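PDB 3QR0: phospholipase C-beta (PLC-beta) from Sepia officinalis, which belongs to the phospholipase C-beta family and joins a PH domain, EF-hand-like helical modules, a TIM barrel that holds a calcium ion, and a C2 domain. Local coordinates for residues R161-E166 with N170-K175; L43-K48 with K131-E136; F221-L226 with G301-L306; K179-D184 with A189-A194. All blocks are in the same frame, centred on the assembly; numbering follows the deposited sequence. Where two conformers were deposited one is given.

Interaction 1 of 4, residues R161-E166 with N170-K175; sequences RLTTVE and NKIPVK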
loop_
_atom_site.group_PDB
_atom_site.type_symbol
_atom_site.label_atom_id
_atom_site.label_comp_id
_atom_site.label_asym_id
_atom_site.label_seq_id
_atom_site.Cartn_x
_atom_site.Cartn_y
_atom_site.Cartn_z
ATOM N N ARG A 161 5.439 -10.490 21.403
ATOM C CA ARG A 161 6.632 -9.715 21.698
ATOM C C ARG A 161 7.014 -9.900 23.169
ATOM O O ARG A 161 8.170 -10.191 23.489
ATOM C CB ARG A 161 6.446 -8.230 21.396
ATOM C CG ARG A 161 7.773 -7.504 21.389
ATOM C CD ARG A 161 7.650 -6.010 21.347
ATOM N NE ARG A 161 8.863 -5.380 21.873
ATOM C CZ ARG A 161 9.220 -4.114 21.672
ATOM N NH1 ARG A 161 8.473 -3.302 20.930
ATOM N NH2 ARG A 161 10.344 -3.663 22.212
ATOM N N LEU A 162 6.033 -9.745 24.052
ATOM C CA LEU A 162 6.267 -9.842 25.490
ATOM C C LEU A 162 6.737 -11.227 25.947
ATOM O O LEU A 162 7.572 -11.326 26.851
ATOM C CB LEU A 162 5.012 -9.429 26.266
ATOM C CG LEU A 162 4.678 -7.936 26.180
ATOM C CD1 LEU A 162 3.326 -7.657 26.805
ATOM C CD2 LEU A 162 5.762 -7.086 26.850
ATOM N N THR A 163 6.211 -12.281 25.326
ATOM C CA THR A 163 6.517 -13.653 25.737
ATOM C C THR A 163 7.671 -14.307 24.959
ATOM O O THR A 163 8.044 -15.438 25.254
ATOM C CB THR A 163 5.271 -14.557 25.641
ATOM O OG1 THR A 163 4.813 -14.630 24.282
ATOM C CG2 THR A 163 4.163 -14.021 26.535
ATOM N N THR A 164 8.230 -13.609 23.971
ATOM C CA THR A 164 9.393 -14.129 23.241
ATOM C C THR A 164 10.560 -13.148 23.288
ATOM O O THR A 164 11.619 -13.475 23.816
ATOM C CB THR A 164 9.049 -14.490 21.775
ATOM O OG1 THR A 164 8.785 -13.297 21.024
ATOM C CG2 THR A 164 7.836 -15.407 21.723
ATOM N N VAL A 165 10.362 -11.945 22.755
ATOM C CA VAL A 165 11.435 -10.946 22.698
ATOM C C VAL A 165 11.821 -10.437 24.085
ATOM O O VAL A 165 13.005 -10.394 24.430
ATOM C CB VAL A 165 11.044 -9.729 21.834
ATOM C CG1 VAL A 165 12.191 -8.719 21.787
ATOM C CG2 VAL A 165 10.654 -10.168 20.432
ATOM N N GLU A 166 10.819 -10.055 24.872
ATOM C CA GLU A 166 11.043 -9.400 26.167
ATOM C C GLU A 166 11.139 -10.360 27.346
ATOM O O GLU A 166 11.447 -9.935 28.460
ATOM C CB GLU A 166 9.921 -8.398 26.453
ATOM C CG GLU A 166 9.696 -7.371 25.355
ATOM C CD GLU A 166 10.916 -6.510 25.089
ATOM O OE1 GLU A 166 11.694 -6.268 26.036
ATOM O OE2 GLU A 166 11.087 -6.072 23.933
ATOM N N ASN A 170 11.740 -17.223 31.662
ATOM C CA ASN A 170 10.322 -17.574 31.765
ATOM C C ASN A 170 9.488 -16.569 32.571
ATOM O O ASN A 170 8.518 -16.942 33.233
ATOM C CB ASN A 170 10.166 -18.995 32.329
ATOM C CG ASN A 170 10.773 -20.055 31.421
ATOM O OD1 ASN A 170 10.679 -19.969 30.194
ATOM N ND2 ASN A 170 11.391 -21.066 32.022
ATOM N N LYS A 171 9.864 -15.295 32.498
ATOM C CA LYS A 171 9.143 -14.235 33.196
ATOM C C LYS A 171 9.049 -12.991 32.321
ATOM O O LYS A 171 9.989 -12.660 31.595
ATOM C CB LYS A 171 9.830 -13.884 34.517
ATOM C CG LYS A 171 9.772 -14.986 35.563
ATOM C CD LYS A 171 10.547 -14.617 36.818
ATOM C CE LYS A 171 10.289 -15.617 37.936
ATOM N NZ LYS A 171 11.029 -15.278 39.184
ATOM N N ILE A 172 7.909 -12.309 32.403
ATOM C CA ILE A 172 7.668 -11.089 31.645
ATOM C C ILE A 172 7.836 -9.893 32.580
ATOM O O ILE A 172 7.025 -9.700 33.482
ATOM C CB ILE A 172 6.244 -11.064 31.041
ATOM C CG1 ILE A 172 6.052 -12.206 30.034
ATOM C CG2 ILE A 172 5.982 -9.728 30.351
ATOM C CD1 ILE A 172 5.880 -13.583 30.657
ATOM N N PRO A 173 8.893 -9.088 32.377
ATOM C CA PRO A 173 9.072 -7.937 33.266
ATOM C C PRO A 173 8.000 -6.864 33.051
ATOM O O PRO A 173 7.620 -6.590 31.909
ATOM C CB PRO A 173 10.472 -7.415 32.916
ATOM C CG PRO A 173 10.815 -7.992 31.602
ATOM C CD PRO A 173 9.957 -9.195 31.364
ATOM N N VAL A 174 7.503 -6.288 34.146
ATOM C CA VAL A 174 6.511 -5.212 34.077
ATOM C C VAL A 174 7.088 -4.025 33.313
ATOM O O VAL A 174 6.389 -3.368 32.546
ATOM C CB VAL A 174 6.065 -4.745 35.484
ATOM C CG1 VAL A 174 5.189 -3.494 35.386
ATOM C CG2 VAL A 174 5.332 -5.863 36.215
ATOM N N LYS A 175 8.374 -3.764 33.541
ATOM C CA LYS A 175 9.139 -2.768 32.791
ATOM C C LYS A 175 8.956 -2.913 31.270
ATOM O O LYS A 175 8.835 -1.915 30.556
ATOM C CB LYS A 175 10.623 -2.901 33.163
ATOM C CG LYS A 175 11.560 -1.903 32.517
ATOM C CD LYS A 175 12.932 -1.963 33.178
ATOM C CE LYS A 175 13.930 -1.054 32.497
ATOM N NZ LYS A 175 15.201 -0.959 33.276
#

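Interaction 2 of 4, residues L43-K48 with K131-E136; sequences LRVDPK and KKWSEE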
loop_
_atom_site.group_PDB
_atom_site.type_symbol
_atom_site.label_atom_id
_atom_site.label_comp_id
_atom_site.label_asym_id
_atom_site.label_seq_id
_atom_site.Cartn_x
_atom_site.Cartn_y
_atom_site.Cartn_z
ATOM N N LEU A 43 19.923 -15.368 15.933
ATOM C CA LEU A 43 18.769 -14.673 15.371
ATOM C C LEU A 43 17.563 -15.603 15.434
ATOM O O LEU A 43 17.676 -16.785 15.120
ATOM C CB LEU A 43 19.052 -14.261 13.921
ATOM C CG LEU A 43 18.038 -13.345 13.228
ATOM C CD1 LEU A 43 17.921 -12.011 13.968
ATOM C CD2 LEU A 43 18.434 -13.121 11.770
ATOM N N ARG A 44 16.420 -15.080 15.860
ATOM C CA ARG A 44 15.207 -15.886 15.983
ATOM C C ARG A 44 13.992 -15.142 15.444
ATOM O O ARG A 44 13.990 -13.911 15.366
ATOM C CB ARG A 44 14.970 -16.273 17.445
ATOM C CG ARG A 44 16.158 -16.955 18.115
ATOM C CD ARG A 44 15.878 -17.232 19.575
ATOM N NE ARG A 44 14.880 -18.283 19.738
ATOM C CZ ARG A 44 14.322 -18.623 20.896
ATOM N NH1 ARG A 44 14.657 -17.986 22.014
ATOM N NH2 ARG A 44 13.427 -19.606 20.937
ATOM N N VAL A 45 12.974 -15.910 15.056
ATOM C CA VAL A 45 11.667 -15.378 14.667
ATOM C C VAL A 45 10.648 -15.853 15.697
ATOM O O VAL A 45 10.697 -17.005 16.144
ATOM C CB VAL A 45 11.244 -15.888 13.268
ATOM C CG1 VAL A 45 9.932 -15.236 12.819
ATOM C CG2 VAL A 45 12.357 -15.631 12.242
ATOM N N ASP A 46 9.721 -14.989 16.090
ATOM C CA ASP A 46 8.653 -15.458 16.973
ATOM C C ASP A 46 7.738 -16.423 16.194
ATOM O O ASP A 46 7.715 -16.406 14.957
ATOM C CB ASP A 46 7.861 -14.300 17.567
ATOM C CG ASP A 46 6.999 -13.610 16.545
ATOM O OD1 ASP A 46 5.779 -13.880 16.518
ATOM O OD2 ASP A 46 7.554 -12.815 15.755
ATOM N N PRO A 47 6.985 -17.275 16.911
ATOM C CA PRO A 47 6.175 -18.281 16.217
ATOM C C PRO A 47 5.103 -17.744 15.253
ATOM O O PRO A 47 4.617 -18.510 14.417
ATOM C CB PRO A 47 5.520 -19.061 17.364
ATOM C CG PRO A 47 6.384 -18.831 18.535
ATOM C CD PRO A 47 6.936 -17.444 18.374
ATOM N N LYS A 48 4.739 -16.465 15.354
ATOM C CA LYS A 48 3.734 -15.879 14.450
ATOM C C LYS A 48 4.329 -15.109 13.271
ATOM O O LYS A 48 3.583 -14.569 12.461
ATOM C CB LYS A 48 2.792 -14.950 15.227
ATOM C CG LYS A 48 2.001 -15.648 16.330
ATOM C CD LYS A 48 1.083 -16.717 15.770
ATOM C CE LYS A 48 -0.035 -17.069 16.745
ATOM N NZ LYS A 48 -1.066 -17.935 16.116
ATOM N N LYS A 131 19.833 -18.586 2.407
ATOM C CA LYS A 131 18.723 -18.673 1.461
ATOM C C LYS A 131 17.399 -18.906 2.184
ATOM O O LYS A 131 16.425 -18.193 1.941
ATOM C CB LYS A 131 18.974 -19.784 0.432
ATOM C CG LYS A 131 17.918 -19.869 -0.664
ATOM C CD LYS A 131 18.328 -20.857 -1.749
ATOM C CE LYS A 131 17.227 -21.033 -2.786
ATOM N NZ LYS A 131 17.594 -22.061 -3.802
ATOM N N LYS A 132 17.367 -19.889 3.081
ATOM C CA LYS A 132 16.142 -20.207 3.821
ATOM C C LYS A 132 15.608 -19.004 4.601
ATOM O O LYS A 132 14.412 -18.718 4.550
ATOM C CB LYS A 132 16.353 -21.385 4.774
ATOM C CG LYS A 132 15.080 -21.805 5.507
ATOM C CD LYS A 132 14.992 -23.311 5.703
ATOM C CE LYS A 132 13.565 -23.757 6.039
ATOM N NZ LYS A 132 12.554 -23.327 5.027
ATOM N N TRP A 133 16.487 -18.305 5.318
ATOM C CA TRP A 133 16.068 -17.117 6.078
ATOM C C TRP A 133 15.555 -16.012 5.157
ATOM O O TRP A 133 14.561 -15.364 5.459
ATOM C CB TRP A 133 17.195 -16.583 6.967
ATOM C CG TRP A 133 17.302 -17.318 8.250
ATOM C CD1 TRP A 133 17.888 -18.529 8.450
ATOM C CD2 TRP A 133 16.804 -16.898 9.524
ATOM N NE1 TRP A 133 17.788 -18.892 9.765
ATOM C CE2 TRP A 133 17.126 -17.908 10.449
ATOM C CE3 TRP A 133 16.122 -15.764 9.973
ATOM C CZ2 TRP A 133 16.783 -17.823 11.800
ATOM C CZ3 TRP A 133 15.783 -15.680 11.322
ATOM C CH2 TRP A 133 16.116 -16.703 12.214
ATOM N N SER A 134 16.235 -15.810 4.034
ATOM C CA SER A 134 15.840 -14.784 3.074
ATOM C C SER A 134 14.446 -15.040 2.505
ATOM O O SER A 134 13.634 -14.122 2.411
ATOM C CB SER A 134 16.855 -14.696 1.932
ATOM O OG SER A 134 16.651 -13.511 1.180
ATOM N N GLU A 135 14.168 -16.290 2.138
ATOM C CA GLU A 135 12.860 -16.646 1.589
ATOM C C GLU A 135 11.757 -16.571 2.639
ATOM O O GLU A 135 10.667 -16.082 2.360
ATOM C CB GLU A 135 12.894 -18.040 0.967
ATOM C CG GLU A 135 13.755 -18.096 -0.278
ATOM C CD GLU A 135 13.882 -19.490 -0.850
ATOM O OE1 GLU A 135 14.080 -20.448 -0.067
ATOM O OE2 GLU A 135 13.799 -19.624 -2.091
ATOM N N GLU A 136 12.046 -17.047 3.843
ATOM C CA GLU A 136 11.041 -17.080 4.905
ATOM C C GLU A 136 10.698 -15.683 5.401
ATOM O O GLU A 136 9.523 -15.318 5.464
ATOM C CB GLU A 136 11.509 -17.958 6.071
ATOM C CG GLU A 136 11.486 -19.456 5.771
ATOM C CD GLU A 136 10.097 -19.990 5.454
ATOM O OE1 GLU A 136 9.115 -19.543 6.088
ATOM O OE2 GLU A 136 9.992 -20.872 4.570
#

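Interaction 3 of 4, residues F221-L226 with G301-L306; sequences FYLALL and GLLYFL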
loop_
_atom_site.group_PDB
_atom_site.type_symbol
_atom_site.label_atom_id
_atom_site.label_comp_id
_atom_site.label_asym_id
_atom_site.label_seq_id
_atom_site.Cartn_x
_atom_site.Cartn_y
_atom_site.Cartn_z
ATOM N N PHE A 221 -6.532 -7.864 30.560
ATOM C CA PHE A 221 -5.710 -6.672 30.799
ATOM C C PHE A 221 -6.139 -5.517 29.885
ATOM O O PHE A 221 -6.263 -4.384 30.344
ATOM C CB PHE A 221 -4.221 -7.014 30.636
ATOM C CG PHE A 221 -3.310 -5.816 30.531
ATOM C CD1 PHE A 221 -3.212 -4.902 31.567
ATOM C CD2 PHE A 221 -2.512 -5.636 29.409
ATOM C CE1 PHE A 221 -2.354 -3.811 31.475
ATOM C CE2 PHE A 221 -1.654 -4.550 29.309
ATOM C CZ PHE A 221 -1.575 -3.636 30.343
ATOM N N TYR A 222 -6.374 -5.812 28.606
ATOM C CA TYR A 222 -6.938 -4.831 27.667
ATOM C C TYR A 222 -8.247 -4.249 28.212
ATOM O O TYR A 222 -8.434 -3.034 28.212
ATOM C CB TYR A 222 -7.190 -5.462 26.286
ATOM C CG TYR A 222 -7.751 -4.503 25.248
ATOM C CD1 TYR A 222 -6.924 -3.901 24.310
ATOM C CD2 TYR A 222 -9.115 -4.211 25.199
ATOM C CE1 TYR A 222 -7.433 -3.023 23.358
ATOM C CE2 TYR A 222 -9.634 -3.332 24.255
ATOM C CZ TYR A 222 -8.786 -2.741 23.335
ATOM O OH TYR A 222 -9.284 -1.868 22.397
ATOM N N LEU A 223 -9.139 -5.127 28.674
ATOM C CA LEU A 223 -10.425 -4.701 29.237
ATOM C C LEU A 223 -10.235 -3.794 30.453
ATOM O O LEU A 223 -10.961 -2.814 30.617
ATOM C CB LEU A 223 -11.281 -5.913 29.628
ATOM C CG LEU A 223 -11.707 -6.870 28.511
ATOM C CD1 LEU A 223 -12.519 -8.037 29.086
ATOM C CD2 LEU A 223 -12.500 -6.132 27.449
ATOM N N ALA A 224 -9.257 -4.128 31.293
ATOM C CA ALA A 224 -8.925 -3.328 32.474
ATOM C C ALA A 224 -8.225 -2.007 32.143
ATOM O O ALA A 224 -8.318 -1.053 32.918
ATOM C CB ALA A 224 -8.056 -4.140 33.429
ATOM N N LEU A 225 -7.514 -1.955 31.016
ATOM C CA LEU A 225 -6.710 -0.783 30.669
ATOM C C LEU A 225 -7.519 0.311 29.993
ATOM O O LEU A 225 -7.565 1.442 30.476
ATOM C CB LEU A 225 -5.537 -1.172 29.761
ATOM C CG LEU A 225 -4.614 -0.014 29.346
ATOM C CD1 LEU A 225 -4.066 0.700 30.579
ATOM C CD2 LEU A 225 -3.480 -0.512 28.462
ATOM N N LEU A 226 -8.136 -0.014 28.860
ATOM C CA LEU A 226 -8.854 0.993 28.084
ATOM C C LEU A 226 -10.276 1.146 28.593
ATOM O O LEU A 226 -10.904 0.171 29.005
ATOM C CB LEU A 226 -8.864 0.661 26.587
ATOM C CG LEU A 226 -7.517 0.845 25.888
ATOM C CD1 LEU A 226 -6.603 -0.311 26.221
ATOM C CD2 LEU A 226 -7.679 0.987 24.385
ATOM N N GLY A 301 -17.640 -10.125 25.460
ATOM C CA GLY A 301 -17.676 -11.002 24.290
ATOM C C GLY A 301 -17.904 -10.238 22.997
ATOM O O GLY A 301 -17.307 -10.564 21.968
ATOM N N LEU A 302 -18.769 -9.221 23.046
ATOM C CA LEU A 302 -19.022 -8.361 21.884
ATOM C C LEU A 302 -17.776 -7.591 21.469
ATOM O O LEU A 302 -17.431 -7.543 20.289
ATOM C CB LEU A 302 -20.158 -7.368 22.172
ATOM C CG LEU A 302 -20.508 -6.382 21.049
ATOM C CD1 LEU A 302 -20.960 -7.127 19.791
ATOM C CD2 LEU A 302 -21.578 -5.405 21.502
ATOM N N LEU A 303 -17.111 -6.976 22.440
ATOM C CA LEU A 303 -15.881 -6.228 22.170
ATOM C C LEU A 303 -14.817 -7.144 21.566
ATOM O O LEU A 303 -14.110 -6.756 20.636
ATOM C CB LEU A 303 -15.355 -5.567 23.451
ATOM C CG LEU A 303 -14.104 -4.688 23.324
ATOM C CD1 LEU A 303 -14.184 -3.755 22.115
ATOM C CD2 LEU A 303 -13.900 -3.892 24.606
ATOM N N TYR A 304 -14.726 -8.367 22.083
ATOM C CA TYR A 304 -13.791 -9.360 21.546
ATOM C C TYR A 304 -14.094 -9.615 20.064
ATOM O O TYR A 304 -13.201 -9.553 19.221
ATOM C CB TYR A 304 -13.882 -10.664 22.353
ATOM C CG TYR A 304 -12.874 -11.725 21.964
ATOM C CD1 TYR A 304 -11.683 -11.881 22.674
ATOM C CD2 TYR A 304 -13.115 -12.582 20.896
ATOM C CE1 TYR A 304 -10.755 -12.861 22.319
ATOM C CE2 TYR A 304 -12.189 -13.563 20.533
ATOM C CZ TYR A 304 -11.022 -13.699 21.251
ATOM O OH TYR A 304 -10.120 -14.670 20.887
ATOM N N PHE A 305 -15.357 -9.887 19.747
ATOM C CA PHE A 305 -15.769 -10.079 18.353
ATOM C C PHE A 305 -15.392 -8.887 17.481
ATOM O O PHE A 305 -14.849 -9.048 16.388
ATOM C CB PHE A 305 -17.279 -10.291 18.217
ATOM C CG PHE A 305 -17.781 -10.045 16.816
ATOM C CD1 PHE A 305 -17.543 -10.971 15.815
ATOM C CD2 PHE A 305 -18.437 -8.865 16.489
ATOM C CE1 PHE A 305 -17.973 -10.744 14.520
ATOM C CE2 PHE A 305 -18.872 -8.633 15.194
ATOM C CZ PHE A 305 -18.639 -9.569 14.211
ATOM N N LEU A 306 -15.713 -7.690 17.964
ATOM C CA LEU A 306 -15.540 -6.475 17.172
ATOM C C LEU A 306 -14.087 -6.256 16.787
ATOM O O LEU A 306 -13.808 -5.646 15.755
ATOM C CB LEU A 306 -16.072 -5.255 17.917
ATOM C CG LEU A 306 -17.592 -5.144 18.077
ATOM C CD1 LEU A 306 -17.914 -4.028 19.065
ATOM C CD2 LEU A 306 -18.271 -4.902 16.737
#

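Interaction 4 of 4, residues K179-D184 with A189-A194; sequences KCLSKD and ARISKA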
loop_
_atom_site.group_PDB
_atom_site.type_symbol
_atom_site.label_atom_id
_atom_site.label_comp_id
_atom_site.label_asym_id
_atom_site.label_seq_id
_atom_site.Cartn_x
_atom_site.Cartn_y
_atom_site.Cartn_z
ATOM N N LYS A 179 7.055 -0.180 28.669
ATOM C CA LYS A 179 7.834 0.409 27.569
ATOM C C LYS A 179 7.208 0.140 26.198
ATOM O O LYS A 179 7.307 0.973 25.304
ATOM C CB LYS A 179 9.294 -0.066 27.585
ATOM C CG LYS A 179 9.531 -1.462 27.035
ATOM C CD LYS A 179 11.006 -1.775 26.882
ATOM C CE LYS A 179 11.194 -3.115 26.185
ATOM N NZ LYS A 179 12.592 -3.606 26.266
ATOM N N CYS A 180 6.574 -1.022 26.034
ATOM C CA CYS A 180 5.927 -1.363 24.765
ATOM C C CYS A 180 4.655 -0.542 24.519
ATOM O O CYS A 180 4.225 -0.414 23.372
ATOM C CB CYS A 180 5.603 -2.862 24.698
ATOM S SG CYS A 180 7.052 -3.958 24.542
ATOM N N LEU A 181 4.062 0.014 25.578
ATOM C CA LEU A 181 2.789 0.740 25.466
ATOM C C LEU A 181 2.902 2.265 25.567
ATOM O O LEU A 181 2.191 2.975 24.855
ATOM C CB LEU A 181 1.784 0.232 26.512
ATOM C CG LEU A 181 1.235 -1.185 26.312
ATOM C CD1 LEU A 181 0.401 -1.611 27.511
ATOM C CD2 LEU A 181 0.415 -1.290 25.034
ATOM N N SER A 182 3.766 2.781 26.443
ATOM C CA SER A 182 3.812 4.234 26.662
ATOM C C SER A 182 5.111 4.755 27.284
ATOM O O SER A 182 5.780 4.052 28.047
ATOM C CB SER A 182 2.628 4.666 27.537
ATOM O OG SER A 182 2.474 6.074 27.537
ATOM N N LYS A 183 5.446 5.998 26.936
ATOM C CA LYS A 183 6.542 6.743 27.554
ATOM C C LYS A 183 6.015 7.791 28.538
ATOM O O LYS A 183 6.801 8.504 29.164
ATOM C CB LYS A 183 7.379 7.442 26.476
ATOM C CG LYS A 183 8.016 6.495 25.470
ATOM C CD LYS A 183 8.781 7.251 24.383
ATOM C CE LYS A 183 9.512 6.293 23.450
ATOM N NZ LYS A 183 10.243 7.008 22.363
ATOM N N ASP A 184 4.691 7.874 28.677
ATOM C CA ASP A 184 4.048 8.881 29.522
ATOM C C ASP A 184 3.828 8.362 30.946
ATOM O O ASP A 184 3.418 7.217 31.141
ATOM C CB ASP A 184 2.713 9.299 28.904
ATOM C CG ASP A 184 2.049 10.432 29.656
ATOM O OD1 ASP A 184 2.262 11.602 29.272
ATOM O OD2 ASP A 184 1.324 10.155 30.634
ATOM N N ALA A 189 1.067 4.753 34.884
ATOM C CA ALA A 189 0.285 4.547 36.103
ATOM C C ALA A 189 -1.000 3.771 35.806
ATOM O O ALA A 189 -1.399 2.905 36.589
ATOM C CB ALA A 189 -0.042 5.886 36.764
ATOM N N ARG A 190 -1.647 4.089 34.683
ATOM C CA ARG A 190 -2.847 3.365 34.252
ATOM C C ARG A 190 -2.520 1.895 34.013
ATOM O O ARG A 190 -3.254 1.005 34.449
ATOM C CB ARG A 190 -3.435 3.972 32.975
ATOM C CG ARG A 190 -4.074 5.342 33.157
ATOM C CD ARG A 190 -4.691 5.841 31.853
ATOM N NE ARG A 190 -5.811 5.003 31.422
ATOM C CZ ARG A 190 -6.486 5.155 30.284
ATOM N NH1 ARG A 190 -6.168 6.122 29.430
ATOM N NH2 ARG A 190 -7.489 4.331 29.997
ATOM N N ILE A 191 -1.405 1.655 33.330
ATOM C CA ILE A 191 -0.946 0.300 33.052
ATOM C C ILE A 191 -0.722 -0.484 34.348
ATOM O O ILE A 191 -1.196 -1.610 34.477
ATOM C CB ILE A 191 0.330 0.308 32.177
ATOM C CG1 ILE A 191 -0.021 0.744 30.749
ATOM C CG2 ILE A 191 0.987 -1.064 32.166
ATOM C CD1 ILE A 191 1.171 1.186 29.928
ATOM N N SER A 192 -0.029 0.120 35.312
ATOM C CA SER A 192 0.202 -0.523 36.613
ATOM C C SER A 192 -1.109 -0.864 37.331
ATOM O O SER A 192 -1.269 -1.969 37.854
ATOM C CB SER A 192 1.064 0.369 37.512
ATOM O OG SER A 192 2.373 0.495 36.986
ATOM N N LYS A 193 -2.036 0.092 37.355
ATOM C CA LYS A 193 -3.348 -0.108 37.970
ATOM C C LYS A 193 -4.110 -1.251 37.297
ATOM O O LYS A 193 -4.756 -2.054 37.972
ATOM C CB LYS A 193 -4.177 1.181 37.890
ATOM C CG LYS A 193 -3.637 2.336 38.736
ATOM C CD LYS A 193 -4.258 2.378 40.130
ATOM C CE LYS A 193 -5.658 2.985 40.106
ATOM N NZ LYS A 193 -6.152 3.305 41.475
ATOM N N ALA A 194 -4.026 -1.322 35.968
ATOM C CA ALA A 194 -4.694 -2.378 35.203
ATOM C C ALA A 194 -4.105 -3.755 35.511
ATOM O O ALA A 194 -4.839 -4.726 35.658
ATOM C CB ALA A 194 -4.612 -2.089 33.704
#

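Interaction 1 of 4, residues R161-E166 with N170-K175
L162 and I172 are the closest backbone pair, their CA atoms 6.4 Å apart, where helix 151-165 runs beside strand 171-173. A wide pi-type turn at 161-165 has E166 N donating to R161 O at 3.0 Å. I172 carries most of the contact. Its CG1 lies beside the backbone N and anti to the carbonyl carbon (chi1 -63°), which brings CG1 to 3.6 Å from L162 O, while the CG2 branch comes within 4.2 Å of L162 CB. The methyl of T163 touches the same CG1 more loosely; its hydroxyl is bonded back to Y159 O within the helix. Farther along, the ring of P173 sits against the other end of the turn, its CD 3.3 Å from E166 O. No hydrogen bond crosses between the segments, so the fit is by van der Waals contact. E166 is held from its own side: R161 grips OE2 side-on with NE and NH2, each at 3.1 Å. Both nitrogens reach OE2 from one face of the carboxylate, and K179 takes OE1 in a second salt bridge. This is the helix-loop-helix layout of an EF hand: strand 171-173 pairs antiparallel with 207-209, P173 is the N-cap of helix 174-181, and F213, from a loop, touches L162, T163 and I172.

Interaction 2 of 4, residues L43-K48 with K131-E136
W133 lays its indole against L43 and V45, where helix 127-141 packs on strand 39-45 with short-segment axes 11.7 Å apart and inclined at 36°. From CB the side chain sets off with CG beside the backbone N and anti to the carbonyl carbon (chi1 -82°), and chi2 of 79° turns the benzo half to the strand. On the five-membered ring, NE1 bonds to D26 OD2, outside the two segments. The benzo atoms make the contact. CE3 meets L43 CD2 at 3.9 Å. The next atom, CZ3, lies between two side chains on opposite sides of the ring plane, 3.5 Å from V45 CG2 and 3.7 Å from L43 CD2. At the tip, CH2 comes to 3.3 Å from L43 O, which approaches obliquely to the ring, and to 4.0 Å from R44 CA, which lies at the ring edge near its plane. W133 CZ2 is 3.6 Å from L43 O. A C-terminal helix covering one end of the beta barrel is the hallmark of the PH fold, and a tryptophan in this helix is its characteristic residue. F28, edge-to-face with the indole, L22 and L52 also border it. Without a hydrogen bond between helix and strand here, the contact rests on van der Waals fit, mostly apolar but with L43 O against the ring, whereas the indole N-H, with its acceptor in D26, probably fixes the ring's rotation.

Interaction 3 of 4, residues F221-L226 with G301-L306
The CB of L303 points toward the other helix, and CG, anti to the backbone N (chi1 -177°), carries its methyls onward; L223 comes to meet it by placing CG beside its own backbone N (chi1 -62°), which swings the branch nearer than its CB direction suggests. The leucines pass alongside in opposite senses and touch through single methyls, L223 CD2 to L303 CD2 at 3.9 Å. The same L303 methyl also lies at the edge of the Y222 ring, near its plane, with L303 CD2 4.3 Å from Y222 CE2. One methyl therefore faces a leucine methyl and a tyrosine rim together, while the backbones stay well apart, with L223 and L303 CA atoms 9.1 Å from each other. The pairing joins helix 215-225 to helix 299-307, two helices far apart in sequence within the EF-hand-like helical domain, with 74 residues between the segments. Contact area is small, 97 Å² over both sides, and wholly apolar. Around it, I231 of helix 230-238 packs on L303 from a third helix. The Y222 ring is held in several ways: L226 CD1 sits 4.0 Å above one face, offset toward the rim, and W155 meets the ring edge-to-face. Its hydroxyl is hydrogen-bonded to Q151 and R228. F661, from a loop of the C2 domain, touches both Y222 and L226.

Interaction 4 of 4, residues K179-D184 with A189-A194
L181 and I191 meet between helix 174-181 and helix 185-198, successive helices of the EF-hand region joined by a short turn. In the first shell the tip of I191 does the touching. Its CD1 is 3.6 Å from L181 CB and 3.8 Å from L181 CD1, and I191 CG1 stands 4.0 Å from L181 CD1, that same leucine methyl. The two side chains approach at a slant, so the isoleucine end fits against the root and one branch of the leucine. I191 gets there by extending its chain: CG1 is anti to the carbonyl carbon and CD1 continues nearly straight (chi2 163°). S182 adds a looser touch, its CB 4.5 Å from I191 CD1. No hydrogen bond crosses between the segments. The second shell is again apolar: L158 and F221 pack on L181, and L225 packs on I191, so helices 151-165 and 215-225 border the pair. F661, from a loop of the C2 domain, also reaches L181. Farther out, S182 and K183 tie the turn to D664, S182 OG by a hydrogen bond to D664 O and K183 through the backbone; on the second helix R190 makes a salt bridge to D698. The start of the second helix is set by D184, its N-cap, whose carboxylate atom OD2 accepts a hydrogen bond from the backbone N of D187.

In the fold
The four contacts run from the PH domain into the EF-hand region as a chain of touching neighbours. Interaction 2 meets interaction 1 through packing, T164 OG1 to D46 CB at 3.7 Å, with centres 20 Å apart. Interactions 1 and 4 share helix 174-181; their centres are 15 Å apart and a salt bridge joins them, E166 OE1 to K179 NZ at 2.8 Å. Interaction 4 in turn reaches interaction 3, centres 17 Å apart, by a probable hydrogen bond from R190 NH2 to L225 O (2.9 Å) and by F221 against A194. Interactions 2 and 3 do not touch, their nearest atoms being about 11 Å apart. The calcium ligands N339, E368, D370 and E417 belong to none of these segments.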